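Local structure of molinate hydrolase (Gulosibacter molinativorax, 4UB9) at residues A[171-175]-A[228-232]; A[177-182]-A[204-209]; A[290-296]-A[318-324]; A[123-127]-A[153-158]. The protein hydrolyses the thiocarbamate herbicide molinate as a zinc-binding member of the amidohydrolase family, probably by attacking a carbon-nitrogen bond other than a peptide bond. All blocks are in the same frame, centred on the assembly; numbering follows the deposited sequence.

Contact 1: A[171-175]-A[228-232]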
loop_
_atom_site.group_PDB
_atom_site.type_symbol
_atom_site.label_atom_id
_atom_site.label_comp_id
_atom_site.label_asym_id
_atom_site.label_seq_id
_atom_site.Cartn_x
_atom_site.Cartn_y
_atom_site.Cartn_z
ATOM N N ALA A 171 -25.758 4.534 -22.213
ATOM C CA ALA A 171 -24.618 5.264 -22.784
ATOM C C ALA A 171 -23.505 4.367 -23.242
ATOM O O ALA A 171 -22.660 4.773 -24.036
ATOM C CB ALA A 171 -24.023 6.209 -21.754
ATOM N N GLY A 172 -23.434 3.195 -22.645
ATOM C CA GLY A 172 -22.236 2.337 -22.713
ATOM C C GLY A 172 -21.226 2.853 -21.706
ATOM O O GLY A 172 -21.513 2.975 -20.512
ATOM N N THR A 173 -20.068 3.256 -22.194
ATOM C CA THR A 173 -19.023 3.778 -21.289
ATOM C C THR A 173 -19.061 5.296 -21.174
ATOM O O THR A 173 -19.849 5.975 -21.799
ATOM C CB THR A 173 -17.628 3.332 -21.705
ATOM O OG1 THR A 173 -16.699 3.608 -20.656
ATOM C CG2 THR A 173 -17.178 4.031 -22.979
ATOM N N LEU A 174 -18.235 5.793 -20.295
ATOM C CA LEU A 174 -18.014 7.213 -20.116
ATOM C C LEU A 174 -16.789 7.570 -20.944
ATOM O O LEU A 174 -15.672 7.066 -20.697
ATOM C CB LEU A 174 -17.620 7.518 -18.692
ATOM C CG LEU A 174 -18.323 8.600 -17.930
ATOM C CD1 LEU A 174 -19.037 7.887 -16.785
ATOM C CD2 LEU A 174 -17.325 9.543 -17.340
ATOM N N ILE A 175 -16.998 8.431 -21.911
ATOM C CA ILE A 175 -15.956 8.714 -22.845
ATOM C C ILE A 175 -14.822 9.406 -22.097
ATOM O O ILE A 175 -14.990 10.501 -21.570
ATOM C CB ILE A 175 -16.436 9.608 -23.991
ATOM C CG1 ILE A 175 -17.642 9.006 -24.717
ATOM C CG2 ILE A 175 -15.297 9.875 -24.961
ATOM C CD1 ILE A 175 -17.428 7.623 -25.256
ATOM N N ILE A 228 -14.698 8.453 -31.787
ATOM C CA ILE A 228 -16.001 8.776 -31.202
ATOM C C ILE A 228 -17.147 8.502 -32.164
ATOM O O ILE A 228 -18.182 7.968 -31.786
ATOM C CB ILE A 228 -16.122 10.202 -30.668
ATOM C CG1 ILE A 228 -17.504 10.428 -30.054
ATOM C CG2 ILE A 228 -15.894 11.250 -31.755
ATOM C CD1 ILE A 228 -17.771 9.605 -28.813
ATOM N N ARG A 229 -16.953 8.807 -33.435
ATOM C CA ARG A 229 -17.975 8.511 -34.417
ATOM C C ARG A 229 -18.273 7.029 -34.519
ATOM O O ARG A 229 -19.420 6.601 -34.523
ATOM C CB ARG A 229 -17.579 9.020 -35.784
ATOM C CG ARG A 229 -18.684 8.774 -36.772
ATOM C CD ARG A 229 -18.481 9.683 -37.960
ATOM N NE ARG A 229 -19.602 9.585 -38.867
ATOM C CZ ARG A 229 -19.697 10.237 -40.018
ATOM N NH1 ARG A 229 -18.736 11.074 -40.410
ATOM N NH2 ARG A 229 -20.777 10.059 -40.778
ATOM N N GLU A 230 -17.226 6.250 -34.605
ATOM C CA GLU A 230 -17.363 4.799 -34.653
ATOM C C GLU A 230 -18.065 4.217 -33.402
ATOM O O GLU A 230 -18.904 3.295 -33.496
ATOM C CB GLU A 230 -15.972 4.189 -34.815
ATOM C CG GLU A 230 -15.887 2.698 -34.521
ATOM C CD GLU A 230 -14.458 2.165 -34.557
ATOM O OE1 GLU A 230 -13.510 2.797 -34.008
ATOM O OE2 GLU A 230 -14.280 1.080 -35.146
ATOM N N TYR A 231 -17.671 4.754 -32.247
ATOM C CA TYR A 231 -18.271 4.361 -30.978
ATOM C C TYR A 231 -19.779 4.593 -31.021
ATOM O O TYR A 231 -20.546 3.709 -30.758
ATOM C CB TYR A 231 -17.663 5.139 -29.808
ATOM C CG TYR A 231 -18.359 4.805 -28.515
ATOM C CD1 TYR A 231 -18.107 3.588 -27.860
ATOM C CD2 TYR A 231 -19.316 5.651 -27.977
ATOM C CE1 TYR A 231 -18.747 3.278 -26.689
ATOM C CE2 TYR A 231 -19.963 5.355 -26.801
ATOM C CZ TYR A 231 -19.691 4.161 -26.171
ATOM O OH TYR A 231 -20.335 3.820 -25.000
ATOM N N LEU A 232 -20.175 5.794 -31.424
ATOM C CA LEU A 232 -21.571 6.148 -31.504
ATOM C C LEU A 232 -22.313 5.231 -32.469
ATOM O O LEU A 232 -23.464 4.902 -32.249
ATOM C CB LEU A 232 -21.758 7.612 -31.893
ATOM C CG LEU A 232 -21.260 8.585 -30.817
ATOM C CD1 LEU A 232 -21.188 10.001 -31.345
ATOM C CD2 LEU A 232 -22.143 8.575 -29.587
#

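Contact 2: A[177-182]-A[204-209]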
loop_
_atom_site.group_PDB
_atom_site.type_symbol
_atom_site.label_atom_id
_atom_site.label_comp_id
_atom_site.label_asym_id
_atom_site.label_seq_id
_atom_site.Cartn_x
_atom_site.Cartn_y
_atom_site.Cartn_z
ATOM N N MET A 177 -12.918 7.934 -19.687
ATOM C CA MET A 177 -12.679 7.390 -18.349
ATOM C C MET A 177 -12.074 6.025 -18.482
ATOM O O MET A 177 -12.418 5.228 -19.362
ATOM C CB MET A 177 -13.992 7.287 -17.542
ATOM C CG MET A 177 -13.773 6.923 -16.051
ATOM S SD MET A 177 -15.282 6.629 -15.094
ATOM C CE MET A 177 -15.920 5.141 -15.844
ATOM N N GLY A 178 -11.233 5.693 -17.535
ATOM C CA GLY A 178 -10.685 4.329 -17.466
ATOM C C GLY A 178 -11.698 3.319 -16.922
ATOM O O GLY A 178 -12.742 3.683 -16.387
ATOM N N GLY A 179 -11.368 2.053 -17.097
ATOM C CA GLY A 179 -12.183 0.946 -16.628
ATOM C C GLY A 179 -11.949 0.718 -15.143
ATOM O O GLY A 179 -11.171 1.435 -14.501
ATOM N N PRO A 180 -12.618 -0.285 -14.593
ATOM C CA PRO A 180 -12.644 -0.524 -13.131
ATOM C C PRO A 180 -11.326 -0.938 -12.524
ATOM O O PRO A 180 -11.192 -0.879 -11.310
ATOM C CB PRO A 180 -13.678 -1.635 -12.959
ATOM C CG PRO A 180 -13.751 -2.297 -14.315
ATOM C CD PRO A 180 -13.494 -1.214 -15.319
ATOM N N PHE A 181 -10.337 -1.322 -13.319
ATOM C CA PHE A 181 -9.017 -1.676 -12.722
ATOM C C PHE A 181 -7.928 -0.663 -13.111
ATOM O O PHE A 181 -6.764 -0.937 -13.170
ATOM C CB PHE A 181 -8.687 -3.106 -13.000
ATOM C CG PHE A 181 -9.739 -4.014 -12.471
ATOM C CD1 PHE A 181 -9.972 -4.063 -11.109
ATOM C CD2 PHE A 181 -10.588 -4.716 -13.326
ATOM C CE1 PHE A 181 -11.002 -4.843 -10.608
ATOM C CE2 PHE A 181 -11.606 -5.477 -12.821
ATOM C CZ PHE A 181 -11.804 -5.546 -11.459
ATOM N N THR A 182 -8.390 0.552 -13.160
ATOM C CA THR A 182 -7.671 1.717 -13.607
ATOM C C THR A 182 -7.609 2.685 -12.409
ATOM O O THR A 182 -8.226 2.466 -11.388
ATOM C CB THR A 182 -8.534 2.269 -14.749
ATOM O OG1 THR A 182 -7.963 1.904 -15.990
ATOM C CG2 THR A 182 -8.772 3.659 -14.649
ATOM N N MET A 204 -11.258 -7.117 -18.271
ATOM C CA MET A 204 -12.375 -6.373 -17.689
ATOM C C MET A 204 -12.334 -4.915 -18.090
ATOM O O MET A 204 -13.356 -4.333 -18.483
ATOM C CB MET A 204 -12.377 -6.463 -16.161
ATOM C CG MET A 204 -12.645 -7.850 -15.605
ATOM S SD MET A 204 -14.278 -8.517 -16.017
ATOM C CE MET A 204 -13.930 -9.508 -17.462
ATOM N N ASP A 205 -11.167 -4.302 -17.988
ATOM C CA ASP A 205 -11.054 -2.916 -18.464
ATOM C C ASP A 205 -11.501 -2.785 -19.931
ATOM O O ASP A 205 -12.175 -1.815 -20.305
ATOM C CB ASP A 205 -9.630 -2.392 -18.297
ATOM C CG ASP A 205 -9.338 -2.011 -16.821
ATOM O OD1 ASP A 205 -10.317 -1.922 -16.030
ATOM O OD2 ASP A 205 -8.158 -1.780 -16.459
ATOM N N ALA A 206 -11.111 -3.740 -20.770
ATOM C CA ALA A 206 -11.458 -3.651 -22.215
ATOM C C ALA A 206 -12.950 -3.755 -22.460
ATOM O O ALA A 206 -13.502 -3.041 -23.293
ATOM C CB ALA A 206 -10.734 -4.706 -23.002
ATOM N N MET A 207 -13.644 -4.578 -21.700
ATOM C CA MET A 207 -15.103 -4.665 -21.932
ATOM C C MET A 207 -15.889 -3.433 -21.422
ATOM O O MET A 207 -16.982 -3.144 -21.912
ATOM C CB MET A 207 -15.701 -5.982 -21.435
ATOM C CG MET A 207 -15.963 -6.100 -19.956
ATOM S SD MET A 207 -17.072 -7.495 -19.596
ATOM C CE MET A 207 -17.303 -7.063 -17.858
ATOM N N PHE A 208 -15.340 -2.683 -20.471
ATOM C CA PHE A 208 -15.948 -1.396 -20.097
ATOM C C PHE A 208 -15.534 -0.224 -20.997
ATOM O O PHE A 208 -16.358 0.612 -21.370
ATOM C CB PHE A 208 -15.655 -1.051 -18.625
ATOM C CG PHE A 208 -16.484 -1.840 -17.672
ATOM C CD1 PHE A 208 -17.770 -1.439 -17.350
ATOM C CD2 PHE A 208 -16.010 -3.027 -17.154
ATOM C CE1 PHE A 208 -18.545 -2.186 -16.477
ATOM C CE2 PHE A 208 -16.773 -3.777 -16.295
ATOM C CZ PHE A 208 -18.040 -3.361 -15.944
ATOM N N GLU A 209 -14.239 -0.137 -21.288
ATOM C CA GLU A 209 -13.688 1.029 -22.013
ATOM C C GLU A 209 -14.059 1.037 -23.484
ATOM O O GLU A 209 -14.325 2.086 -24.065
ATOM C CB GLU A 209 -12.180 1.070 -21.901
ATOM C CG GLU A 209 -11.640 1.413 -20.515
ATOM C CD GLU A 209 -10.119 1.373 -20.463
ATOM O OE1 GLU A 209 -9.491 1.166 -21.508
ATOM O OE2 GLU A 209 -9.533 1.535 -19.377
#

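Contact 3: A[290-296]-A[318-324]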
loop_
_atom_site.group_PDB
_atom_site.type_symbol
_atom_site.label_atom_id
_atom_site.label_comp_id
_atom_site.label_asym_id
_atom_site.label_seq_id
_atom_site.Cartn_x
_atom_site.Cartn_y
_atom_site.Cartn_z
ATOM N N ASN A 290 -19.769 24.759 -15.643
ATOM C CA ASN A 290 -19.943 25.862 -16.571
ATOM C C ASN A 290 -19.716 25.405 -18.000
ATOM O O ASN A 290 -20.454 25.746 -18.902
ATOM C CB ASN A 290 -18.995 27.013 -16.259
ATOM C CG ASN A 290 -19.197 28.182 -17.208
ATOM O OD1 ASN A 290 -20.218 28.864 -17.174
ATOM N ND2 ASN A 290 -18.210 28.419 -18.071
ATOM N N THR A 291 -18.672 24.615 -18.186
ATOM C CA THR A 291 -18.319 24.115 -19.533
ATOM C C THR A 291 -19.428 23.264 -20.100
ATOM O O THR A 291 -19.746 23.328 -21.285
ATOM C CB THR A 291 -16.992 23.350 -19.477
ATOM O OG1 THR A 291 -15.931 24.278 -19.193
ATOM C CG2 THR A 291 -16.696 22.643 -20.752
ATOM N N ALA A 292 -20.032 22.459 -19.236
ATOM C CA ALA A 292 -21.128 21.603 -19.675
ATOM C C ALA A 292 -22.354 22.437 -20.114
ATOM O O ALA A 292 -23.047 22.133 -21.095
ATOM C CB ALA A 292 -21.515 20.650 -18.581
ATOM N N ILE A 293 -22.622 23.446 -19.342
ATOM C CA ILE A 293 -23.728 24.355 -19.620
ATOM C C ILE A 293 -23.525 25.055 -20.968
ATOM O O ILE A 293 -24.422 25.137 -21.792
ATOM C CB ILE A 293 -23.820 25.413 -18.510
ATOM C CG1 ILE A 293 -24.417 24.788 -17.248
ATOM C CG2 ILE A 293 -24.715 26.565 -18.942
ATOM C CD1 ILE A 293 -24.246 25.637 -16.012
ATOM N N GLU A 294 -22.295 25.507 -21.192
ATOM C CA GLU A 294 -21.958 26.192 -22.421
ATOM C C GLU A 294 -22.016 25.296 -23.658
ATOM O O GLU A 294 -22.031 25.787 -24.752
ATOM C CB GLU A 294 -20.577 26.860 -22.310
ATOM C CG GLU A 294 -20.608 28.151 -21.483
ATOM C CD GLU A 294 -21.614 29.191 -22.003
ATOM O OE1 GLU A 294 -21.637 29.424 -23.226
ATOM O OE2 GLU A 294 -22.365 29.785 -21.198
ATOM N N ARG A 295 -22.054 23.984 -23.469
ATOM C CA ARG A 295 -22.286 23.033 -24.567
ATOM C C ARG A 295 -23.750 22.612 -24.672
ATOM O O ARG A 295 -24.079 21.697 -25.407
ATOM C CB ARG A 295 -21.439 21.777 -24.374
ATOM C CG ARG A 295 -19.932 21.985 -24.279
ATOM C CD ARG A 295 -19.447 22.668 -25.492
ATOM N NE ARG A 295 -17.995 22.663 -25.675
ATOM C CZ ARG A 295 -17.148 23.407 -24.981
ATOM N NH1 ARG A 295 -17.567 24.143 -23.939
ATOM N NH2 ARG A 295 -15.870 23.406 -25.337
ATOM N N ASP A 296 -24.626 23.266 -23.910
ATOM C CA ASP A 296 -26.053 22.926 -23.917
ATOM C C ASP A 296 -26.291 21.418 -23.735
ATOM O O ASP A 296 -27.044 20.792 -24.454
ATOM C CB ASP A 296 -26.729 23.416 -25.211
ATOM C CG ASP A 296 -26.668 24.941 -25.365
ATOM O OD1 ASP A 296 -27.100 25.684 -24.452
ATOM O OD2 ASP A 296 -26.213 25.392 -26.420
ATOM N N LYS A 318 -27.684 31.003 -15.523
ATOM C CA LYS A 318 -27.565 30.324 -16.826
ATOM C C LYS A 318 -28.470 29.094 -16.950
ATOM O O LYS A 318 -29.011 28.811 -18.017
ATOM C CB LYS A 318 -26.153 29.861 -17.085
ATOM C CG LYS A 318 -25.155 30.964 -17.299
ATOM C CD LYS A 318 -23.881 30.414 -17.920
ATOM C CE LYS A 318 -22.727 31.398 -17.828
ATOM N NZ LYS A 318 -21.605 30.920 -18.695
ATOM N N LEU A 319 -28.591 28.342 -15.867
ATOM C CA LEU A 319 -29.409 27.139 -15.898
ATOM C C LEU A 319 -30.872 27.525 -16.118
ATOM O O LEU A 319 -31.615 26.864 -16.867
ATOM C CB LEU A 319 -29.283 26.344 -14.590
ATOM C CG LEU A 319 -27.971 25.583 -14.387
ATOM C CD1 LEU A 319 -27.852 25.051 -12.969
ATOM C CD2 LEU A 319 -27.847 24.428 -15.362
ATOM N N LEU A 320 -31.280 28.569 -15.431
ATOM C CA LEU A 320 -32.655 29.081 -15.539
ATOM C C LEU A 320 -32.907 29.636 -16.932
ATOM O O LEU A 320 -33.859 29.278 -17.599
ATOM C CB LEU A 320 -32.892 30.174 -14.514
ATOM C CG LEU A 320 -32.956 29.630 -13.077
ATOM C CD1 LEU A 320 -32.953 30.777 -12.084
ATOM C CD2 LEU A 320 -34.154 28.711 -12.835
ATOM N N GLU A 321 -31.988 30.457 -17.392
ATOM C CA GLU A 321 -32.139 31.111 -18.668
ATOM C C GLU A 321 -32.162 30.062 -19.798
ATOM O O GLU A 321 -32.996 30.117 -20.657
ATOM C CB GLU A 321 -31.010 32.158 -18.827
ATOM C CG GLU A 321 -31.183 33.138 -19.979
ATOM C CD GLU A 321 -30.544 32.661 -21.280
ATOM O OE1 GLU A 321 -29.460 32.014 -21.244
ATOM O OE2 GLU A 321 -31.130 32.935 -22.359
ATOM N N LYS A 322 -31.231 29.114 -19.791
ATOM C CA LYS A 322 -31.139 28.080 -20.862
ATOM C C LYS A 322 -32.094 26.938 -20.657
ATOM O O LYS A 322 -32.373 26.195 -21.560
ATOM C CB LYS A 322 -29.723 27.539 -21.001
ATOM C CG LYS A 322 -28.768 28.512 -21.682
ATOM C CD LYS A 322 -27.319 28.344 -21.250
ATOM C CE LYS A 322 -26.340 29.050 -22.199
ATOM N NZ LYS A 322 -25.929 28.073 -23.263
ATOM N N GLN A 323 -32.591 26.795 -19.434
ATOM C CA GLN A 323 -33.532 25.695 -19.086
ATOM C C GLN A 323 -32.923 24.316 -19.336
ATOM O O GLN A 323 -33.479 23.499 -20.014
ATOM C CB GLN A 323 -34.871 25.846 -19.835
ATOM C CG GLN A 323 -35.725 26.977 -19.271
ATOM C CD GLN A 323 -36.235 26.652 -17.857
ATOM O OE1 GLN A 323 -35.812 27.258 -16.859
ATOM N NE2 GLN A 323 -37.153 25.689 -17.770
ATOM N N LEU A 324 -31.741 24.122 -18.823
ATOM C CA LEU A 324 -31.075 22.870 -18.964
ATOM C C LEU A 324 -31.392 21.980 -17.760
ATOM O O LEU A 324 -31.540 22.454 -16.651
ATOM C CB LEU A 324 -29.545 23.064 -19.090
ATOM C CG LEU A 324 -29.038 23.849 -20.297
ATOM C CD1 LEU A 324 -27.544 24.090 -20.189
ATOM C CD2 LEU A 324 -29.341 23.124 -21.604
#

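Contact 4: A[123-127]-A[153-158]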
loop_
_atom_site.group_PDB
_atom_site.type_symbol
_atom_site.label_atom_id
_atom_site.label_comp_id
_atom_site.label_asym_id
_atom_site.label_seq_id
_atom_site.Cartn_x
_atom_site.Cartn_y
_atom_site.Cartn_z
ATOM N N TYR A 123 -24.842 -10.327 -18.779
ATOM C CA TYR A 123 -26.140 -9.876 -19.284
ATOM C C TYR A 123 -27.264 -10.261 -18.321
ATOM O O TYR A 123 -28.242 -9.521 -18.179
ATOM C CB TYR A 123 -26.458 -10.368 -20.701
ATOM C CG TYR A 123 -26.769 -11.848 -20.877
ATOM C CD1 TYR A 123 -25.745 -12.775 -20.954
ATOM C CD2 TYR A 123 -28.068 -12.304 -20.943
ATOM C CE1 TYR A 123 -26.009 -14.129 -21.071
ATOM C CE2 TYR A 123 -28.351 -13.652 -21.115
ATOM C CZ TYR A 123 -27.312 -14.564 -21.181
ATOM O OH TYR A 123 -27.550 -15.909 -21.378
ATOM N N LYS A 124 -27.122 -11.398 -17.651
ATOM C CA LYS A 124 -28.143 -11.831 -16.663
ATOM C C LYS A 124 -28.078 -11.027 -15.396
ATOM O O LYS A 124 -29.090 -10.784 -14.760
ATOM C CB LYS A 124 -27.983 -13.292 -16.327
ATOM C CG LYS A 124 -28.452 -14.189 -17.444
ATOM C CD LYS A 124 -28.317 -15.662 -17.109
ATOM C CE LYS A 124 -28.886 -16.473 -18.252
ATOM N NZ LYS A 124 -28.281 -17.822 -18.313
ATOM N N VAL A 125 -26.868 -10.620 -15.022
ATOM C CA VAL A 125 -26.708 -9.737 -13.877
ATOM C C VAL A 125 -27.478 -8.438 -14.159
ATOM O O VAL A 125 -28.154 -7.870 -13.294
ATOM C CB VAL A 125 -25.239 -9.392 -13.625
ATOM C CG1 VAL A 125 -25.085 -8.287 -12.578
ATOM C CG2 VAL A 125 -24.496 -10.630 -13.205
ATOM N N ILE A 126 -27.333 -7.952 -15.383
ATOM C CA ILE A 126 -27.942 -6.699 -15.773
ATOM C C ILE A 126 -29.471 -6.851 -15.774
ATOM O O ILE A 126 -30.199 -5.992 -15.297
ATOM C CB ILE A 126 -27.421 -6.240 -17.139
ATOM C CG1 ILE A 126 -25.988 -5.744 -16.985
ATOM C CG2 ILE A 126 -28.286 -5.111 -17.705
ATOM C CD1 ILE A 126 -25.286 -5.461 -18.293
ATOM N N GLU A 127 -29.955 -7.964 -16.313
ATOM C CA GLU A 127 -31.421 -8.248 -16.299
ATOM C C GLU A 127 -31.958 -8.335 -14.882
ATOM O O GLU A 127 -32.952 -7.692 -14.552
ATOM C CB GLU A 127 -31.763 -9.500 -17.077
ATOM C CG GLU A 127 -31.558 -9.279 -18.571
ATOM C CD GLU A 127 -31.508 -10.563 -19.394
ATOM O OE1 GLU A 127 -31.734 -11.656 -18.821
ATOM O OE2 GLU A 127 -31.243 -10.467 -20.622
ATOM N N ILE A 153 -26.950 -6.668 -25.120
ATOM C CA ILE A 153 -27.656 -7.963 -25.052
ATOM C C ILE A 153 -28.924 -7.884 -24.180
ATOM O O ILE A 153 -29.991 -8.360 -24.552
ATOM C CB ILE A 153 -26.758 -9.071 -24.511
ATOM C CG1 ILE A 153 -25.698 -9.394 -25.567
ATOM C CG2 ILE A 153 -27.565 -10.325 -24.194
ATOM C CD1 ILE A 153 -24.567 -10.289 -25.104
ATOM N N ALA A 154 -28.761 -7.286 -23.010
ATOM C CA ALA A 154 -29.814 -7.251 -21.990
ATOM C C ALA A 154 -30.948 -6.324 -22.397
ATOM O O ALA A 154 -32.115 -6.663 -22.231
ATOM C CB ALA A 154 -29.265 -6.818 -20.649
ATOM N N ARG A 155 -30.622 -5.150 -22.922
ATOM C CA ARG A 155 -31.708 -4.261 -23.305
ATOM C C ARG A 155 -32.510 -4.844 -24.449
ATOM O O ARG A 155 -33.728 -4.708 -24.469
ATOM C CB ARG A 155 -31.275 -2.840 -23.576
ATOM C CG ARG A 155 -30.967 -2.515 -24.983
ATOM C CD ARG A 155 -31.689 -1.309 -25.413
ATOM N NE ARG A 155 -30.785 -0.380 -26.044
ATOM C CZ ARG A 155 -30.085 -0.555 -27.171
ATOM N NH1 ARG A 155 -30.088 -1.683 -27.822
ATOM N NH2 ARG A 155 -29.349 0.442 -27.634
ATOM N N ASP A 156 -31.825 -5.495 -25.391
ATOM C CA ASP A 156 -32.489 -6.045 -26.576
ATOM C C ASP A 156 -33.432 -7.178 -26.173
ATOM O O ASP A 156 -34.508 -7.309 -26.691
ATOM C CB ASP A 156 -31.476 -6.534 -27.617
ATOM C CG ASP A 156 -30.635 -5.369 -28.224
ATOM O OD1 ASP A 156 -30.958 -4.194 -27.989
ATOM O OD2 ASP A 156 -29.656 -5.639 -28.946
ATOM N N ARG A 157 -33.018 -7.954 -25.206
ATOM C CA ARG A 157 -33.847 -9.036 -24.734
ATOM C C ARG A 157 -35.041 -8.553 -23.954
ATOM O O ARG A 157 -36.126 -9.107 -24.048
ATOM C CB ARG A 157 -33.020 -10.016 -23.924
ATOM C CG ARG A 157 -32.246 -10.960 -24.837
ATOM C CD ARG A 157 -31.128 -11.710 -24.121
ATOM N NE ARG A 157 -31.480 -12.050 -22.741
ATOM C CZ ARG A 157 -32.103 -13.169 -22.358
ATOM N NH1 ARG A 157 -32.480 -14.070 -23.240
ATOM N NH2 ARG A 157 -32.379 -13.367 -21.077
ATOM N N ILE A 158 -34.852 -7.531 -23.142
ATOM C CA ILE A 158 -35.992 -6.961 -22.404
ATOM C C ILE A 158 -36.941 -6.240 -23.364
ATOM O O ILE A 158 -38.142 -6.399 -23.311
ATOM C CB ILE A 158 -35.532 -5.987 -21.327
ATOM C CG1 ILE A 158 -34.833 -6.755 -20.230
ATOM C CG2 ILE A 158 -36.714 -5.186 -20.772
ATOM C CD1 ILE A 158 -34.121 -5.880 -19.209
#

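Contact 1: A[171-175]-A[228-232]
Two hydrogen bonds converge on one phenol oxygen. Tyr231, on helix 221-232, donates from OH to the backbone O of Ala171 at 2.7 Å, and the same OH accepts a hydrogen bond from the backbone N of Thr173 at 2.9 Å. A tyrosine suits this place because its long, rigid side chain carries from the helix a hydroxyl that can donate and accept at once, meeting backbone groups on both sides of Gly172. The glycine between them has a positive phi of 80°, and a CB there would run into Tyr231 OH; with no side chain, its CA lies only 3.3 Å from that oxygen.

The apolar part centres on Ile175. Its CD1 sits over one face of the Tyr231 ring, 4.1 Å from the centroid, in a CH-pi contact, and also lies 4.1 Å from CD1 of Ile228, one helical turn before the tyrosine. Branched isoleucines fill the space between strand and helix, while Leu174, pointing away, packs on Lys240 and Ala242 of the neighbouring strand.

Strand 174-175 is parallel to strand 239-242, with helix 221-232 between them in sequence: the contact belongs to the beta-alpha-beta architecture of the amidohydrolase TIM barrel, an outer helix packed against the barrel wall.

Contact 2: A[177-182]-A[204-209]
Met204 opens the helical side of the contact: its CB meets the ring edge of Phe181 at CE2, 3.6 Å away, joining two large apolar side chains that also share Leu115 of helix 111-118. Next comes Asp205, whose OD1 accepts a hydrogen bond from the backbone N of Phe181 at 2.8 Å. Its carboxylate thus holds an amide inside the type I turn Gly179-Thr182, while OD2 is engaged by a salt bridge to Arg193. Gly179 lets the chain come this near, the CA atoms of Gly179 and Asp205 being 4.4 Å apart; a CB on the glycine would strike OD1. One turn on from Met204, Phe208 lays CD2 3.6 Å from CD of Pro180, whose ring restrains phi at the second position of the turn, and stacks on Trp145. Glu209 finishes the segment, its OE2 accepting a hydrogen bond from Gly179 N at 3.0 Å. Acidic side chains therefore hold a loop following strand 174-175 onto helix 198-209. Such loops after the barrel strands border the active site in TIM-barrel amidohydrolases, and the side chain of Met177 lies about 6 Å from the zinc ion.

Contact 3: A[290-296]-A[318-324]
Helices 286-294 and 313-322 are neighbours on the outside of the amidohydrolase TIM barrel, with strand 299-301 lying between them in sequence. Their segments run almost parallel, at 13° with axes 11.1 Å apart, as expected for successive beta-alpha units, and long side chains bridge the gap.

The first of these bridges starts at Asn290, whose OD1 accepts a hydrogen bond from Lys318 NZ at 2.9 Å; the same asparagine packs on Arg263 of the second subunit. Three residues on, Ile293 supplies the apolar centre. Its CD1 is 3.9 Å from CD2 of Leu319, and its CG2 lies 4.0 Å from CD1 of Leu324 and 4.0 Å from CB of Lys318, so a branched residue reaches several neighbours at once. On the barrel side, Met300 of strand 299-301 touches Ile293, Leu319 and Leu324.

Glu294, facing the solvent edge, forms a salt bridge from OE2 to Lys318 NZ at 2.9 Å. A lysine suits this place: its aliphatic stem packs on Ile293 while NZ reaches two acceptors on one helix.

The helix has ended by Asp296, which has left helical geometry with positive phi (50°), and the chain here also passes Leu324, whose CD2 lies 4.0 Å from Asp296 CA. Lys322 extends along the same face, and its NZ closes the contact with a salt bridge to Asp296 OD1 at 2.9 Å.

Contact 4: A[123-127]-A[153-158]
A two-pronged salt bridge leads the contact: Arg157 NE donates to Glu127 OE2 at 2.7 Å and Arg157 NH2 to Glu127 OE1 at 2.9 Å, so carboxylate and guanidinium meet edge to edge. Such a pairing suits a glutamate buried between helices, because each carboxylate oxygen receives a hydrogen bond. Tyr123 lies over one face of the guanidinium with its CE2; its own OH is hydrogen-bonded to Val494 O of the third subunit, where Lys124 also forms a salt bridge to Asp496. The helices concerned, 122-135 and 148-159, lie on either side of strand 138-143 in sequence and belong to the outer helical layer of the TIM barrel; their segments cross at -54° with axes 9.1 Å apart. Ala154 makes that approach possible: its small CB nestles 3.5 Å from Ile126 CG2 and 3.8 Å from Tyr123 O, and its CA is 5.3 Å from that of Tyr123. Beside the alanine, Ile153 CG2 packs 3.7 Å from Tyr123 CB, while Ile158 CD1 lies 4.3 Å from Glu127 CG.

Along the chain, contact 4 closes first, then comes contact 1, with contact 2 falling wholly within the span between its two segments, and contact 3 follows. Contacts 1 and 2 are the only pair that touch: Thr173 CB lies 3.0 Å from Phe208 O, and their centres are 13 Å apart. Contact 2 comes nearer the metal: the side chain of Met177 is about 6 Å from the zinc ion bound by His282 and His302, that of Thr173 in contact 1 about 11 Å. Contacts 3 and 4 lie away from that site, on opposite sides of the chain's centre with their own centres 34 Å apart, and each touches another subunit.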